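Side-chain contacts in KLLA0E08119p (Kluyveromyces lactis, PDB 3VA7), which probably carboxylates urea to urea-1-carboxylate with ATP, hydrogencarbonate and biotin, the first step of urea breakdown to ammonium and carbon dioxide: residues V1088-E1091 and D1092-G1096; A933-S937 and K938-C942. All blocks are in the same frame, centred on the assembly; numbering follows the deposited sequence.

Contact 1: residues V1088-E1091 and D1092-G1096; sequences VIIE and DNDNG
Val1088 and Asp1092 lie side by side one helical turn apart and point the same way. Asp1092 CG stands opposite its own carbonyl carbon (chi1 -78°), which lays the carboxylate beside Val1088. Methyl CG1 of Val1088 meets it at Asp1092 OD2, 3.8 Å away. Between their backbones the Asp1092 N to Val1088 O bond is 2.9 Å long and nearly straight (171°). The next two residues repeat it, with Asn1093 N 2.8 Å from Ile1089 O and Asp1094 N 3.0 Å from Ile1090 O. A water reinforces this last step. It donates to Ile1090 O and Asp1094 OD1, and accepts from Asn1093 ND2. Further out, Arg1022 forms a salt bridge with Asp1094 OD1, and Tyr67 OH is hydrogen-bonded to Asp1092 OD1. An alanine in place of Asp1092 would be likely to deprive the Tyr67 hydroxyl of this partner and to leave the Val1088 methyl without this neighbour. Gly1096, with a positive phi of 67°, is the C-prime residue of a Schellman motif that ends the helix. Asn1095 ND2 reaches Asn404. Helix 1083-1094 lies between strands 1075-1081 and 1101-1108 along the chain, and its end meets Tyr67 and Asn404 of the biotin carboxylation region.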
ATOM      1  N   VAL A1088       6.077  17.442 -10.149  1.00 30.29           N
ATOM      2  CA  VAL A1088       4.757  17.653 -10.697  1.00 29.53           C
ATOM      3  C   VAL A1088       4.324  16.282 -11.285  1.00 30.39           C
ATOM      4  O   VAL A1088       3.292  15.711 -10.919  1.00 30.42           O
ATOM      5  CB  VAL A1088       4.707  18.882 -11.696  1.00 30.07           C
ATOM      6  CG1 VAL A1088       3.504  18.801 -12.705  1.00 25.54           C
ATOM      7  CG2 VAL A1088       4.621  20.245 -10.907  1.00 27.22           C
ATOM      8  N   ILE A1089       5.176  15.757 -12.151  1.00 30.06           N
ATOM      9  CA  ILE A1089       5.001  14.492 -12.772  1.00 30.55           C
ATOM     10  C   ILE A1089       4.741  13.373 -11.746  1.00 30.84           C
ATOM     11  O   ILE A1089       3.862  12.568 -11.958  1.00 29.68           O
ATOM     12  CB  ILE A1089       6.208  14.129 -13.703  1.00 31.16           C
ATOM     13  CG1 ILE A1089       6.203  15.012 -14.969  1.00 29.49           C
ATOM     14  CG2 ILE A1089       6.156  12.621 -14.116  1.00 29.04           C
ATOM     15  CD1 ILE A1089       7.618  15.213 -15.592  1.00 27.66           C
ATOM     16  N   ILE A1090       5.484  13.362 -10.640  1.00 30.73           N
ATOM     17  CA  ILE A1090       5.341  12.302  -9.628  1.00 29.88           C
ATOM     18  C   ILE A1090       3.911  12.297  -9.051  1.00 31.53           C
ATOM     19  O   ILE A1090       3.254  11.247  -9.049  1.00 31.85           O
ATOM     20  CB  ILE A1090       6.431  12.394  -8.519  1.00 28.76           C
ATOM     21  CG1 ILE A1090       7.760  11.898  -9.050  1.00 26.36           C
ATOM     22  CG2 ILE A1090       6.028  11.693  -7.226  1.00 21.91           C
ATOM     23  CD1 ILE A1090       8.958  12.180  -8.043  1.00 25.43           C
ATOM     24  N   GLU A1091       3.437  13.456  -8.593  1.00 32.95           N
ATOM     25  CA  GLU A1091       2.063  13.597  -8.103  1.00 34.38           C
ATOM     26  C   GLU A1091       1.048  13.238  -9.179  1.00 33.24           C
ATOM     27  O   GLU A1091       0.133  12.454  -8.934  1.00 34.25           O
ATOM     28  CB  GLU A1091       1.789  14.993  -7.556  1.00 35.08           C
ATOM     29  CG  GLU A1091       0.778  14.991  -6.390  1.00 40.46           C
ATOM     30  CD  GLU A1091       0.204  16.406  -6.044  1.00 49.96           C
ATOM     31  OE1 GLU A1091       0.725  17.437  -6.592  1.00 49.91           O
ATOM     32  OE2 GLU A1091      -0.783  16.468  -5.224  1.00 51.62           O
ATOM     33  N   ASP A1092       1.244  13.746 -10.375  1.00 32.32           N
ATOM     34  CA  ASP A1092       0.329  13.426 -11.449  1.00 32.25           C
ATOM     35  C   ASP A1092       0.249  11.895 -11.712  1.00 32.35           C
ATOM     36  O   ASP A1092      -0.828  11.355 -11.939  1.00 33.15           O
ATOM     37  CB  ASP A1092       0.716  14.165 -12.733  1.00 31.81           C
ATOM     38  CG  ASP A1092       0.293  15.655 -12.746  1.00 31.90           C
ATOM     39  OD1 ASP A1092      -0.466  16.125 -11.864  1.00 29.81           O
ATOM     40  OD2 ASP A1092       0.722  16.367 -13.701  1.00 30.28           O
ATOM     41  N   ASN A1093       1.389  11.213 -11.691  1.00 31.59           N
ATOM     42  CA  ASN A1093       1.464   9.821 -12.017  1.00 31.20           C
ATOM     43  C   ASN A1093       0.878   8.939 -10.895  1.00 32.58           C
ATOM     44  O   ASN A1093       0.319   7.871 -11.184  1.00 32.32           O
ATOM     45  CB  ASN A1093       2.897   9.435 -12.339  1.00 30.08           C
ATOM     46  CG  ASN A1093       3.070   7.931 -12.593  1.00 30.06           C
ATOM     47  OD1 ASN A1093       2.565   7.409 -13.620  1.00 29.53           O
ATOM     48  ND2 ASN A1093       3.774   7.224 -11.673  1.00 16.69           N
ATOM     49  N   ASP A1094       0.979   9.397  -9.643  1.00 33.03           N
ATOM     50  CA  ASP A1094       0.394   8.689  -8.510  1.00 34.47           C
ATOM     51  C   ASP A1094      -1.095   8.716  -8.558  1.00 35.15           C
ATOM     52  O   ASP A1094      -1.716   7.959  -7.796  1.00 35.69           O
ATOM     53  CB  ASP A1094       0.797   9.271  -7.135  1.00 34.32           C
ATOM     54  CG  ASP A1094       2.211   8.857  -6.701  1.00 36.66           C
ATOM     55  OD1 ASP A1094       2.804   7.910  -7.278  1.00 36.95           O
ATOM     56  OD2 ASP A1094       2.744   9.493  -5.771  1.00 38.24           O
ATOM     57  N   ASN A1095      -1.662   9.632  -9.363  1.00 35.24           N
ATOM     58  CA  ASN A1095      -3.123   9.787  -9.474  1.00 35.29           C
ATOM     59  C   ASN A1095      -3.591   9.425 -10.859  1.00 35.51           C
ATOM     60  O   ASN A1095      -4.731   9.748 -11.243  1.00 36.13           O
ATOM     61  CB  ASN A1095      -3.592  11.184  -9.069  1.00 34.93           C
ATOM     62  CG  ASN A1095      -3.257  11.503  -7.600  1.00 38.26           C
ATOM     63  OD1 ASN A1095      -2.151  12.019  -7.297  1.00 39.77           O
ATOM     64  ND2 ASN A1095      -4.178  11.148  -6.670  1.00 37.09           N
ATOM     65  N   GLY A1096      -2.695   8.781 -11.613  1.00 34.64           N
ATOM     66  CA  GLY A1096      -2.997   8.324 -12.947  1.00 35.44           C
ATOM     67  C   GLY A1096      -3.245   9.377 -14.017  1.00 36.26           C
ATOM     68  O   GLY A1096      -3.768   9.056 -15.088  1.00 36.33           O
TER
HETATM   69  O   HOH W   1       4.584   8.838  -9.213  1.00 23.25           O

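Contact 2: residues A933-S937 and K938-C942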
ATOM      1  N   ALA A 933      15.193  13.650 -13.065  1.00 25.32           N
ATOM      2  CA  ALA A 933      16.004  14.706 -12.460  1.00 25.13           C
ATOM      3  C   ALA A 933      17.447  14.261 -12.084  1.00 24.87           C
ATOM      4  O   ALA A 933      17.657  13.390 -11.238  1.00 25.68           O
ATOM      5  CB  ALA A 933      15.285  15.297 -11.291  1.00 24.26           C
ATOM      6  N   PHE A 934      18.446  14.842 -12.745  1.00 25.09           N
ATOM      7  CA  PHE A 934      19.850  14.656 -12.333  1.00 24.99           C
ATOM      8  C   PHE A 934      20.229  15.175 -10.919  1.00 25.32           C
ATOM      9  O   PHE A 934      20.156  16.365 -10.626  1.00 24.92           O
ATOM     10  CB  PHE A 934      20.766  15.227 -13.400  1.00 25.12           C
ATOM     11  CG  PHE A 934      22.183  14.747 -13.291  1.00 27.28           C
ATOM     12  CD1 PHE A 934      22.504  13.398 -13.550  1.00 27.04           C
ATOM     13  CD2 PHE A 934      23.198  15.617 -12.894  1.00 26.40           C
ATOM     14  CE1 PHE A 934      23.829  12.918 -13.447  1.00 25.56           C
ATOM     15  CE2 PHE A 934      24.522  15.147 -12.782  1.00 26.12           C
ATOM     16  CZ  PHE A 934      24.832  13.796 -13.049  1.00 25.38           C
ATOM     17  N   GLU A 935      20.607  14.267 -10.025  1.00 26.51           N
ATOM     18  CA  GLU A 935      21.196  14.656  -8.723  1.00 27.02           C
ATOM     19  C   GLU A 935      20.329  15.641  -7.983  1.00 26.36           C
ATOM     20  O   GLU A 935      20.814  16.674  -7.561  1.00 27.62           O
ATOM     21  CB  GLU A 935      22.608  15.257  -8.866  1.00 25.70           C
ATOM     22  CG  GLU A 935      23.633  14.223  -8.908  1.00 28.89           C
ATOM     23  CD  GLU A 935      25.052  14.719  -8.759  1.00 30.42           C
ATOM     24  OE1 GLU A 935      25.829  14.034  -8.105  1.00 31.04           O
ATOM     25  OE2 GLU A 935      25.422  15.763  -9.312  1.00 34.76           O
ATOM     26  N   ASP A 936      19.063  15.314  -7.827  1.00 25.80           N
ATOM     27  CA  ASP A 936      18.112  16.166  -7.143  1.00 25.49           C
ATOM     28  C   ASP A 936      18.320  16.043  -5.664  1.00 25.37           C
ATOM     29  O   ASP A 936      19.129  15.245  -5.218  1.00 26.56           O
ATOM     30  CB  ASP A 936      16.718  15.680  -7.472  1.00 25.66           C
ATOM     31  CG  ASP A 936      16.517  14.240  -7.069  1.00 30.38           C
ATOM     32  OD1 ASP A 936      17.152  13.356  -7.725  1.00 37.30           O
ATOM     33  OD2 ASP A 936      15.785  13.979  -6.089  1.00 31.42           O
ATOM     34  N   SER A 937      17.533  16.762  -4.882  1.00 25.13           N
ATOM     35  CA  SER A 937      17.768  16.805  -3.480  1.00 25.36           C
ATOM     36  C   SER A 937      17.521  15.459  -2.783  1.00 25.59           C
ATOM     37  O   SER A 937      18.185  15.135  -1.796  1.00 26.16           O
ATOM     38  CB  SER A 937      16.934  17.917  -2.848  1.00 25.86           C
ATOM     39  OG  SER A 937      15.538  17.607  -2.788  1.00 26.01           O
ATOM     40  N   LYS A 938      16.563  14.672  -3.251  1.00 24.88           N
ATOM     41  CA  LYS A 938      16.235  13.472  -2.486  1.00 24.62           C
ATOM     42  C   LYS A 938      17.275  12.358  -2.689  1.00 24.80           C
ATOM     43  O   LYS A 938      17.603  11.624  -1.747  1.00 24.90           O
ATOM     44  CB  LYS A 938      14.816  13.032  -2.742  1.00 23.57           C
ATOM     45  CG  LYS A 938      13.864  13.958  -2.057  1.00 26.53           C
ATOM     46  CD  LYS A 938      12.431  13.790  -2.483  1.00 28.42           C
ATOM     47  CE  LYS A 938      11.526  14.550  -1.591  1.00 29.30           C
ATOM     48  NZ  LYS A 938      10.131  14.443  -2.127  1.00 34.26           N
ATOM     49  N   THR A 939      17.814  12.304  -3.904  1.00 24.48           N
ATOM     50  CA  THR A 939      18.904  11.440  -4.245  1.00 25.78           C
ATOM     51  C   THR A 939      20.149  11.812  -3.438  1.00 27.07           C
ATOM     52  O   THR A 939      20.763  10.954  -2.807  1.00 27.69           O
ATOM     53  CB  THR A 939      19.284  11.622  -5.730  1.00 26.25           C
ATOM     54  OG1 THR A 939      18.119  11.652  -6.553  1.00 28.22           O
ATOM     55  CG2 THR A 939      20.205  10.549  -6.195  1.00 24.22           C
ATOM     56  N   LEU A 940      20.550  13.095  -3.481  1.00 27.91           N
ATOM     57  CA  LEU A 940      21.693  13.525  -2.711  1.00 27.11           C
ATOM     58  C   LEU A 940      21.446  13.259  -1.214  1.00 27.24           C
ATOM     59  O   LEU A 940      22.316  12.703  -0.535  1.00 26.37           O
ATOM     60  CB  LEU A 940      22.075  14.952  -3.025  1.00 27.74           C
ATOM     61  CG  LEU A 940      22.573  15.295  -4.452  1.00 28.29           C
ATOM     62  CD1 LEU A 940      22.699  16.795  -4.693  1.00 23.68           C
ATOM     63  CD2 LEU A 940      23.884  14.622  -4.773  1.00 28.49           C
ATOM     64  N   ASP A 941      20.247  13.534  -0.712  1.00 27.49           N
ATOM     65  CA  ASP A 941      20.055  13.330   0.724  1.00 28.18           C
ATOM     66  C   ASP A 941      20.235  11.866   1.124  1.00 29.15           C
ATOM     67  O   ASP A 941      20.457  11.571   2.323  1.00 29.14           O
ATOM     68  CB  ASP A 941      18.710  13.846   1.219  1.00 26.75           C
ATOM     69  CG  ASP A 941      18.720  14.144   2.712  1.00 30.61           C
ATOM     70  OD1 ASP A 941      19.683  14.773   3.239  1.00 38.15           O
ATOM     71  OD2 ASP A 941      17.769  13.780   3.407  1.00 33.24           O
ATOM     72  N   CYS A 942      20.118  10.947   0.131  1.00 29.03           N
ATOM     73  CA  CYS A 942      20.162   9.505   0.424  1.00 29.09           C
ATOM     74  C   CYS A 942      21.597   9.195   0.716  1.00 28.47           C
ATOM     75  O   CYS A 942      21.887   8.439   1.611  1.00 29.04           O
ATOM     76  CB  CYS A 942      19.679   8.637  -0.748  1.00 29.21           C
ATOM     77  SG  CYS A 942      17.900   8.463  -0.982  1.00 32.24           S
TER
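Asp936 sets its CG between its own backbone N and carbonyl carbon (chi1 58°), which brings the carboxylate to Lys938 N and Thr939 N, the first amides of helix 937-949 after Ser937. Asp936 OD2 then accepts from Lys938 N at 3.0 Å. The donor comes from above the carboxylate plane, 53° out of it. A weak bond of 3.4 Å runs from Thr939 N to the same Asp936 OD2. One oxygen therefore serves two amides that have no preceding turn to bond to. Arg1049 makes a salt bridge with this OD2 too, and probably helps keep the carboxylate charged and in place.

The helical bonds start at once. Leu940 N lies 3.1 Å from Asp936 O, and Asp941 N lies 2.8 Å from Ser937 O. Leu940 holds CG opposite its carbonyl carbon (chi1 -65°) and turns its branches back over the residues before the helix. Its CD1 is 3.4 Å from Glu935 O, and its CD2 is 3.9 Å from Glu935 OE1, where the two side chains cross at a slant. The Glu935 carboxylate is gripped from outside, OE2 by a salt bridge with Arg972 and OE1 by Asn959. Ser937 N is hydrogen-bonded to Glu1083, at the start of helix 1083-1094.

The OD2 bond to Lys938 N forms an Asx turn. With the bond to Thr939 N, it makes Asp936 a side-chain N-cap. The cap marks the tight change from strand 922-934 to helix 937-949 in the carboxyltransferase part of the enzyme.

Contact 2 comes first along the chain and contact 1 later. Their centres are 18 Å apart, and their nearest atoms are about 6 Å apart without touching. Contact 2 caps the start of helix 937-949, whereas contact 1 closes the end of helix 1083-1094. Both flank one mixed sheet. Strand 922-934 leads into contact 2 and pairs with strands 1075-1081 and 1101-1108, which lie before and after contact 1. Ala933 of contact 2 packs on Leu1086 of helix 1083-1094. In contact 2 the buried Thr939 side chain is about 12 Å from bound urea. At contact 1 the end of helix 1083-1094 touches the biotin carboxylase region.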